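Local coordinates for D-mandelate dehydrogenase (Rhodotorula graminis, PDB 2W2K), which probably oxidises D-mandelate reversibly to its 2-oxo acid with a nicotinamide cofactor, as a D-isomer specific 2-hydroxyacid dehydrogenase, at residues B[21-26]-B[322-327]; B[12-17]-B[60-65]. All coordinates share one frame; numbering follows the deposited sequence.

Contact 1: residues B[21-26]-B[322-327]; sequences SDFQQK and TNIDRF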
ATOM      1  N   SER B  21      22.092 -28.191   9.237  1.00  9.12           N
ATOM      2  CA  SER B  21      22.684 -29.520   9.493  1.00  9.82           C
ATOM      3  C   SER B  21      24.126 -29.603   8.981  1.00  9.98           C
ATOM      4  O   SER B  21      25.002 -30.137   9.681  1.00  9.73           O
ATOM      5  CB  SER B  21      21.809 -30.648   8.898  1.00  9.14           C
ATOM      6  OG  SER B  21      20.567 -30.710   9.591  1.00 14.28           O
ATOM      7  N   ASP B  22      24.372 -29.063   7.778  1.00  8.72           N
ATOM      8  CA  ASP B  22      25.735 -28.915   7.201  1.00  9.37           C
ATOM      9  C   ASP B  22      26.679 -28.129   8.129  1.00  9.38           C
ATOM     10  O   ASP B  22      27.850 -28.523   8.360  1.00  9.65           O
ATOM     11  CB  ASP B  22      25.652 -28.264   5.794  1.00  8.76           C
ATOM     12  CG  ASP B  22      27.003 -28.125   5.116  1.00 12.14           C
ATOM     13  OD1 ASP B  22      27.600 -29.162   4.728  1.00 15.48           O
ATOM     14  OD2 ASP B  22      27.470 -26.969   4.929  1.00 13.97           O
ATOM     15  N   PHE B  23      26.161 -27.028   8.665  1.00  7.14           N
ATOM     16  CA  PHE B  23      26.922 -26.122   9.566  1.00  9.01           C
ATOM     17  C   PHE B  23      27.344 -26.881  10.827  1.00  8.23           C
ATOM     18  O   PHE B  23      28.496 -26.777  11.257  1.00  7.19           O
ATOM     19  CB  PHE B  23      26.078 -24.866   9.921  1.00  6.29           C
ATOM     20  CG  PHE B  23      26.896 -23.694  10.485  1.00  8.44           C
ATOM     21  CD1 PHE B  23      27.556 -22.819   9.626  1.00  6.35           C
ATOM     22  CD2 PHE B  23      26.984 -23.465  11.873  1.00  7.05           C
ATOM     23  CE1 PHE B  23      28.295 -21.735  10.117  1.00  5.37           C
ATOM     24  CE2 PHE B  23      27.741 -22.350  12.391  1.00  3.88           C
ATOM     25  CZ  PHE B  23      28.402 -21.502  11.502  1.00  8.23           C
ATOM     26  N   GLN B  24      26.423 -27.667  11.391  1.00  7.68           N
ATOM     27  CA  GLN B  24      26.676 -28.410  12.653  1.00 10.38           C
ATOM     28  C   GLN B  24      27.621 -29.610  12.441  1.00  8.93           C
ATOM     29  O   GLN B  24      28.188 -30.131  13.403  1.00  8.73           O
ATOM     30  CB  GLN B  24      25.371 -28.894  13.289  1.00  9.68           C
ATOM     31  CG  GLN B  24      24.483 -27.797  13.907  1.00 10.77           C
ATOM     32  CD  GLN B  24      23.129 -28.345  14.334  1.00 16.78           C
ATOM     33  OE1 GLN B  24      22.928 -28.694  15.505  1.00 16.63           O
ATOM     34  NE2 GLN B  24      22.196 -28.429  13.388  1.00 18.06           N
ATOM     35  N   GLN B  25      27.802 -30.025  11.184  1.00  8.34           N
ATOM     36  CA  GLN B  25      28.787 -31.080  10.852  1.00  6.96           C
ATOM     37  C   GLN B  25      30.203 -30.477  10.766  1.00  8.53           C
ATOM     38  O   GLN B  25      31.163 -31.015  11.332  1.00 10.62           O
ATOM     39  CB  GLN B  25      28.383 -31.788   9.529  1.00  9.33           C
ATOM     40  CG  GLN B  25      29.207 -33.070   9.162  1.00  9.23           C
ATOM     41  CD  GLN B  25      30.662 -32.800   8.768  1.00 13.01           C
ATOM     42  OE1 GLN B  25      31.582 -33.440   9.303  1.00 10.76           O
ATOM     43  NE2 GLN B  25      30.880 -31.871   7.816  1.00 13.86           N
ATOM     44  N   LYS B  26      30.323 -29.353  10.061  1.00  6.37           N
ATOM     45  CA  LYS B  26      31.608 -28.641   9.892  1.00  4.94           C
ATOM     46  C   LYS B  26      32.165 -27.988  11.184  1.00  8.52           C
ATOM     47  O   LYS B  26      33.399 -27.889  11.361  1.00  8.35           O
ATOM     48  CB  LYS B  26      31.473 -27.571   8.777  1.00  5.49           C
ATOM     49  CG  LYS B  26      31.228 -28.132   7.365  1.00 10.63           C
ATOM     50  CD  LYS B  26      30.780 -27.030   6.380  1.00 11.22           C
ATOM     51  CE  LYS B  26      30.818 -27.524   4.922  1.00 12.20           C
ATOM     52  NZ  LYS B  26      30.135 -26.545   3.983  1.00  7.55           N
ATOM     53  N   THR B 322      26.975 -18.762   5.724  1.00  6.67           N
ATOM     54  CA  THR B 322      27.920 -18.676   4.598  1.00  7.51           C
ATOM     55  C   THR B 322      29.140 -17.797   4.885  1.00  7.48           C
ATOM     56  O   THR B 322      30.269 -18.156   4.523  1.00  8.74           O
ATOM     57  CB  THR B 322      27.190 -18.225   3.259  1.00  9.09           C
ATOM     58  OG1 THR B 322      26.121 -19.145   2.958  1.00  8.45           O
ATOM     59  CG2 THR B 322      28.163 -18.169   2.081  1.00 13.20           C
ATOM     60  N   ASN B 323      28.921 -16.648   5.534  1.00  7.37           N
ATOM     61  CA  ASN B 323      30.027 -15.779   5.957  1.00  7.61           C
ATOM     62  C   ASN B 323      31.084 -16.523   6.801  1.00 10.12           C
ATOM     63  O   ASN B 323      32.309 -16.454   6.521  1.00  6.34           O
ATOM     64  CB  ASN B 323      29.493 -14.552   6.711  1.00  7.19           C
ATOM     65  CG  ASN B 323      29.128 -13.364   5.780  1.00  8.58           C
ATOM     66  OD1 ASN B 323      28.092 -12.689   5.976  1.00 12.75           O
ATOM     67  ND2 ASN B 323      29.967 -13.101   4.804  1.00  8.25           N
ATOM     68  N   ILE B 324      30.624 -17.242   7.820  1.00  5.83           N
ATOM     69  CA  ILE B 324      31.545 -17.962   8.738  1.00  7.43           C
ATOM     70  C   ILE B 324      32.271 -19.146   8.030  1.00  7.61           C
ATOM     71  O   ILE B 324      33.490 -19.367   8.225  1.00  7.40           O
ATOM     72  CB  ILE B 324      30.804 -18.377  10.049  1.00  5.78           C
ATOM     73  CG1 ILE B 324      30.423 -17.123  10.879  1.00  6.54           C
ATOM     74  CG2 ILE B 324      31.655 -19.331  10.903  1.00  9.69           C
ATOM     75  CD1 ILE B 324      29.394 -17.407  11.992  1.00  6.54           C
ATOM     76  N   ASP B 325      31.540 -19.866   7.180  1.00  9.07           N
ATOM     77  CA  ASP B 325      32.114 -20.981   6.381  1.00 10.40           C
ATOM     78  C   ASP B 325      33.232 -20.479   5.452  1.00  9.49           C
ATOM     79  O   ASP B 325      34.358 -21.009   5.476  1.00 10.01           O
ATOM     80  CB  ASP B 325      30.994 -21.675   5.572  1.00  8.72           C
ATOM     81  CG  ASP B 325      31.417 -23.028   4.960  1.00 16.46           C
ATOM     82  OD1 ASP B 325      32.619 -23.314   4.759  1.00 17.57           O
ATOM     83  OD2 ASP B 325      30.512 -23.827   4.665  1.00 16.74           O
ATOM     84  N   ARG B 326      32.913 -19.466   4.640  1.00  9.57           N
ATOM     85  CA  ARG B 326      33.913 -18.782   3.786  1.00  8.80           C
ATOM     86  C   ARG B 326      35.182 -18.368   4.567  1.00  9.79           C
ATOM     87  O   ARG B 326      36.290 -18.718   4.172  1.00 10.39           O
ATOM     88  CB  ARG B 326      33.326 -17.548   3.091  1.00  6.67           C
ATOM     89  CG  ARG B 326      32.337 -17.878   1.971  1.00 10.82           C
ATOM     90  CD  ARG B 326      31.617 -16.616   1.429  1.00 10.91           C
ATOM     91  NE  ARG B 326      32.531 -15.622   0.854  1.00 10.87           N
ATOM     92  CZ  ARG B 326      32.872 -15.521  -0.437  1.00 20.27           C
ATOM     93  NH1 ARG B 326      32.383 -16.364  -1.342  1.00 13.32           N
ATOM     94  NH2 ARG B 326      33.708 -14.559  -0.818  1.00 13.20           N
ATOM     95  N   PHE B 327      34.995 -17.627   5.667  1.00  9.06           N
ATOM     96  CA  PHE B 327      36.092 -16.971   6.402  1.00  9.68           C
ATOM     97  C   PHE B 327      36.964 -17.932   7.243  1.00 11.62           C
ATOM     98  O   PHE B 327      38.172 -17.713   7.370  1.00 12.94           O
ATOM     99  CB  PHE B 327      35.512 -15.844   7.289  1.00  8.98           C
ATOM    100  CG  PHE B 327      36.528 -14.811   7.726  1.00  9.32           C
ATOM    101  CD1 PHE B 327      36.961 -13.808   6.849  1.00 10.40           C
ATOM    102  CD2 PHE B 327      37.045 -14.830   9.027  1.00  8.07           C
ATOM    103  CE1 PHE B 327      37.891 -12.841   7.249  1.00 12.31           C
ATOM    104  CE2 PHE B 327      37.981 -13.855   9.444  1.00 10.30           C
ATOM    105  CZ  PHE B 327      38.401 -12.860   8.555  1.00 14.23           C
TER
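Lys26 reaches across to Asp325 and forms a salt bridge, with Lys26 NZ 2.8 Å from Asp325 OD2. Lys26 NZ also holds Asp22, one helical turn back, and lies 2.9 Å from Asp22 OD2. In both bonds the carboxylate offers its syn lone pair. The lysine places CG beside its backbone N (chi1 -66°) and is extended from there on, which carries NZ out to the two acids. Its aliphatic part follows the same course, and Lys26 CD lies 3.6 Å from Asp325 OD2. The two acid oxygens, Asp22 OD2 and Asp325 OD2, are 4.4 Å apart, so the shared positive charge probably offsets their repulsion. With a methionine here, the two carboxylates would probably face each other without a positive charge between them.

The salt-bridge network joins helix 17-26 to helix 310-330. Both pack on the parallel five-stranded sheet of a flavodoxin-like domain, with strand order 2-1-3-4-5. The segment axes approach to 11.5 Å and run the same general way, 34° apart. Phe23 and Asp325 are the nearest pair of CA atoms, at 8.0 Å.

A buried apolar pair accompanies the partly exposed ionic network. Phe23 CZ lies 4.0 Å from Ile324 CG2. The methyl group meets the ring at its edge, near the ring plane, and the two side chains cross at about a right angle. With CG of Phe23 anti to the backbone N (chi1 -163°), the ring edge at CZ is placed beside Ile324.

Further out, Phe23 and Ile324 both rest on Ile56 of strand 54-57. Ile324 also touches Ala54 and Ala85, and the Phe23 ring meets that of Phe27. The second carboxylate oxygen of the bridging acid, Asp325 OD1, takes a weak hydrogen bond from Gln330.

Contact 2: residues B[12-17]-B[60-65]; sequences PARHLD and VENGTE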
ATOM      1  N   PRO B  12      18.484 -21.697  17.748  1.00 12.00           N
ATOM      2  CA  PRO B  12      19.076 -22.254  16.503  1.00 10.57           C
ATOM      3  C   PRO B  12      18.234 -21.889  15.271  1.00 11.72           C
ATOM      4  O   PRO B  12      17.252 -21.134  15.390  1.00 11.03           O
ATOM      5  CB  PRO B  12      19.049 -23.771  16.752  1.00 12.28           C
ATOM      6  CG  PRO B  12      17.822 -23.955  17.657  1.00 15.47           C
ATOM      7  CD  PRO B  12      17.867 -22.751  18.587  1.00 15.03           C
ATOM      8  N   ALA B  13      18.594 -22.430  14.105  1.00 11.43           N
ATOM      9  CA  ALA B  13      17.938 -22.055  12.832  1.00  9.75           C
ATOM     10  C   ALA B  13      16.450 -22.452  12.775  1.00 12.91           C
ATOM     11  O   ALA B  13      16.053 -23.446  13.376  1.00 12.81           O
ATOM     12  CB  ALA B  13      18.726 -22.652  11.610  1.00 12.21           C
ATOM     13  N   ARG B  14      15.634 -21.658  12.075  1.00 10.05           N
ATOM     14  CA  ARG B  14      14.192 -21.944  11.906  1.00 13.95           C
ATOM     15  C   ARG B  14      13.746 -22.189  10.452  1.00 13.95           C
ATOM     16  O   ARG B  14      12.629 -22.669  10.221  1.00 13.97           O
ATOM     17  CB  ARG B  14      13.338 -20.794  12.486  1.00 15.76           C
ATOM     18  CG  ARG B  14      13.406 -20.618  13.994  1.00 19.54           C
ATOM     19  CD  ARG B  14      12.869 -19.230  14.416  1.00 22.10           C
ATOM     20  NE  ARG B  14      13.142 -18.935  15.829  1.00 28.33           N
ATOM     21  CZ  ARG B  14      13.413 -17.725  16.313  1.00 33.50           C
ATOM     22  NH1 ARG B  14      13.456 -16.664  15.511  1.00 41.75           N
ATOM     23  NH2 ARG B  14      13.658 -17.573  17.605  1.00 39.79           N
ATOM     24  N   HIS B  15      14.582 -21.838   9.478  1.00  8.97           N
ATOM     25  CA  HIS B  15      14.148 -21.800   8.071  1.00  9.58           C
ATOM     26  C   HIS B  15      14.961 -22.727   7.167  1.00 13.48           C
ATOM     27  O   HIS B  15      14.384 -23.486   6.372  1.00 16.23           O
ATOM     28  CB  HIS B  15      14.119 -20.346   7.535  1.00  9.85           C
ATOM     29  CG  HIS B  15      13.221 -19.440   8.335  1.00 12.23           C
ATOM     30  ND1 HIS B  15      13.695 -18.565   9.292  1.00 14.04           N
ATOM     31  CD2 HIS B  15      11.873 -19.319   8.354  1.00 13.73           C
ATOM     32  CE1 HIS B  15      12.680 -17.939   9.860  1.00  8.51           C
ATOM     33  NE2 HIS B  15      11.564 -18.367   9.298  1.00 14.57           N
ATOM     34  N   LEU B  16      16.289 -22.684   7.295  1.00 10.89           N
ATOM     35  CA  LEU B  16      17.189 -23.398   6.386  1.00 11.45           C
ATOM     36  C   LEU B  16      17.735 -24.675   7.034  1.00 14.48           C
ATOM     37  O   LEU B  16      18.907 -24.734   7.419  1.00 10.59           O
ATOM     38  CB  LEU B  16      18.344 -22.490   5.945  1.00 12.10           C
ATOM     39  CG  LEU B  16      17.965 -21.221   5.150  1.00 12.16           C
ATOM     40  CD1 LEU B  16      19.231 -20.542   4.625  1.00 13.24           C
ATOM     41  CD2 LEU B  16      17.014 -21.526   4.001  1.00 12.35           C
ATOM     42  N   ASP B  17      16.885 -25.689   7.140  1.00 12.93           N
ATOM     43  CA  ASP B  17      17.232 -26.908   7.900  1.00 15.68           C
ATOM     44  C   ASP B  17      18.456 -27.660   7.327  1.00 12.37           C
ATOM     45  O   ASP B  17      19.345 -28.050   8.095  1.00 11.52           O
ATOM     46  CB  ASP B  17      16.017 -27.851   8.015  1.00 14.94           C
ATOM     47  CG  ASP B  17      14.823 -27.207   8.747  1.00 27.88           C
ATOM     48  OD1 ASP B  17      15.000 -26.611   9.836  1.00 25.62           O
ATOM     49  OD2 ASP B  17      13.693 -27.304   8.227  1.00 35.76           O
ATOM     50  N   VAL B  60      17.313 -11.030  14.521  1.00  7.91           N
ATOM     51  CA  VAL B  60      17.462  -9.719  15.185  1.00  8.44           C
ATOM     52  C   VAL B  60      17.005  -9.803  16.645  1.00  7.28           C
ATOM     53  O   VAL B  60      17.647  -9.230  17.561  1.00 11.12           O
ATOM     54  CB  VAL B  60      16.689  -8.608  14.401  1.00  7.82           C
ATOM     55  CG1 VAL B  60      16.544  -7.333  15.247  1.00 11.43           C
ATOM     56  CG2 VAL B  60      17.404  -8.281  13.085  1.00  7.22           C
ATOM     57  N   GLU B  61      15.915 -10.544  16.866  1.00 11.11           N
ATOM     58  CA  GLU B  61      15.352 -10.730  18.214  1.00 13.09           C
ATOM     59  C   GLU B  61      16.048 -11.796  19.098  1.00 15.27           C
ATOM     60  O   GLU B  61      15.630 -12.004  20.243  1.00 15.03           O
ATOM     61  CB  GLU B  61      13.832 -11.028  18.137  1.00 17.44           C
ATOM     62  CG  GLU B  61      13.451 -12.387  17.526  1.00 19.32           C
ATOM     63  CD  GLU B  61      13.327 -12.375  15.993  1.00 19.38           C
ATOM     64  OE1 GLU B  61      13.736 -11.402  15.325  1.00 16.19           O
ATOM     65  OE2 GLU B  61      12.803 -13.365  15.453  1.00 24.91           O
ATOM     66  N   ASN B  62      17.064 -12.488  18.567  1.00 10.91           N
ATOM     67  CA  ASN B  62      17.749 -13.560  19.308  1.00  8.81           C
ATOM     68  C   ASN B  62      18.947 -13.003  20.059  1.00 11.15           C
ATOM     69  O   ASN B  62      19.688 -12.175  19.513  1.00 10.71           O
ATOM     70  CB  ASN B  62      18.285 -14.676  18.380  1.00 11.60           C
ATOM     71  CG  ASN B  62      17.187 -15.539  17.717  1.00 13.54           C
ATOM     72  OD1 ASN B  62      15.980 -15.312  17.858  1.00  9.58           O
ATOM     73  ND2 ASN B  62      17.643 -16.516  16.925  1.00 10.41           N
ATOM     74  N   GLY B  63      19.157 -13.491  21.284  1.00  9.38           N
ATOM     75  CA  GLY B  63      20.356 -13.152  22.059  1.00 11.01           C
ATOM     76  C   GLY B  63      20.352 -11.795  22.761  1.00 10.95           C
ATOM     77  O   GLY B  63      21.410 -11.319  23.183  1.00 11.64           O
ATOM     78  N   THR B  64      19.170 -11.174  22.900  1.00  9.76           N
ATOM     79  CA  THR B  64      19.080  -9.798  23.413  1.00 10.01           C
ATOM     80  C   THR B  64      19.450  -9.679  24.908  1.00 13.66           C
ATOM     81  O   THR B  64      19.798  -8.589  25.377  1.00 11.61           O
ATOM     82  CB  THR B  64      17.673  -9.132  23.171  1.00 11.71           C
ATOM     83  OG1 THR B  64      16.670  -9.867  23.869  1.00 14.33           O
ATOM     84  CG2 THR B  64      17.304  -9.077  21.667  1.00 10.57           C
ATOM     85  N   GLU B  65      19.348 -10.791  25.642  1.00 13.03           N
ATOM     86  CA  GLU B  65      19.789 -10.876  27.048  1.00 13.10           C
ATOM     87  C   GLU B  65      21.272 -10.502  27.217  1.00 15.63           C
ATOM     88  O   GLU B  65      21.691 -10.027  28.284  1.00 14.68           O
ATOM     89  CB  GLU B  65      19.547 -12.284  27.622  1.00 13.81           C
ATOM     90  CG  GLU B  65      18.074 -12.762  27.656  1.00 12.80           C
ATOM     91  CD  GLU B  65      17.627 -13.509  26.411  1.00 17.42           C
ATOM     92  OE1 GLU B  65      18.277 -13.408  25.351  1.00 17.28           O
ATOM     93  OE2 GLU B  65      16.569 -14.167  26.495  1.00 21.13           O
TER
HETATM   94  O   HOH W   1      16.232 -18.387  15.081  1.00 12.55           O
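Glu61 OE2 meets the edge of the Arg14 guanidinium, with the carboxylate and guanidinium planes nearly parallel, 17° apart. The contact joins two loops of the flavodoxin-like domain, one following strand 5-8 and the other following strand 54-57. These parallel strands are neighbours in the sheet. The salt bridge is a loose one: Arg14 NH1 lies 3.4 Å from Glu61 OE2, and the hydrogen bond is weak, with an N-H...O angle of 135°. The glutamate puts CG between its backbone N and carbonyl carbon (chi1 68°), then bends at chi2, which brings OE2 beside Arg14 NH1.

Asn62 meets the same guanidinium in a different way. It approaches from the direction opposite to Arg14, with its amide plane almost perpendicular to the guanidinium plane. Arg14 NH2 gives Asn62 OD1 a weak hydrogen bond of 3.3 Å, while Asn62 ND2 lies over a guanidinium face. The stronger polar partner of Arg14 NH2 is Asp11, through a salt bridge; the bonds to Glu61 and Asn62 are weak.

Glu317 of helix 310-330 accepts hydrogen bonds from the backbone N of Arg14, His15 and Leu16, just where helix 17-26 begins with Leu16 as its N-cap residue. An apolar side chain of the neighbouring subunit packs on Glu61, whose own side chain is about 10 Å from that of Gly307, an NAD(+)-binding residue of this protein, although no cofactor is bound to this chain.

On one face of the guanidinium a water molecule sits over the centre, its oxygen 3.1 Å from Arg14 CZ. This water ties the two loops together through their polar groups. It accepts a 3.0 Å hydrogen bond from Asn62 ND2 and donates one of 2.9 Å to Pro12 O.

From the N terminus, the chain leaves strand 5-8 and enters loop 12-17, the first half of contact 2. Helix 17-26 follows directly, and its residues 21-26 start contact 1. The chain then passes through strands 28-31 and 54-57 before loop 60-65 closes contact 2, after 42 intervening residues. Contact 1 closes much later: 295 residues, including the whole seven-stranded Rossmann-like sheet, separate its halves. The two closures therefore cross rather than nest. Contact 2 joins loops after neighbouring strands, whereas contact 1 ties the last helix, 310-330, back onto the first domain. Their centres are 16 Å apart.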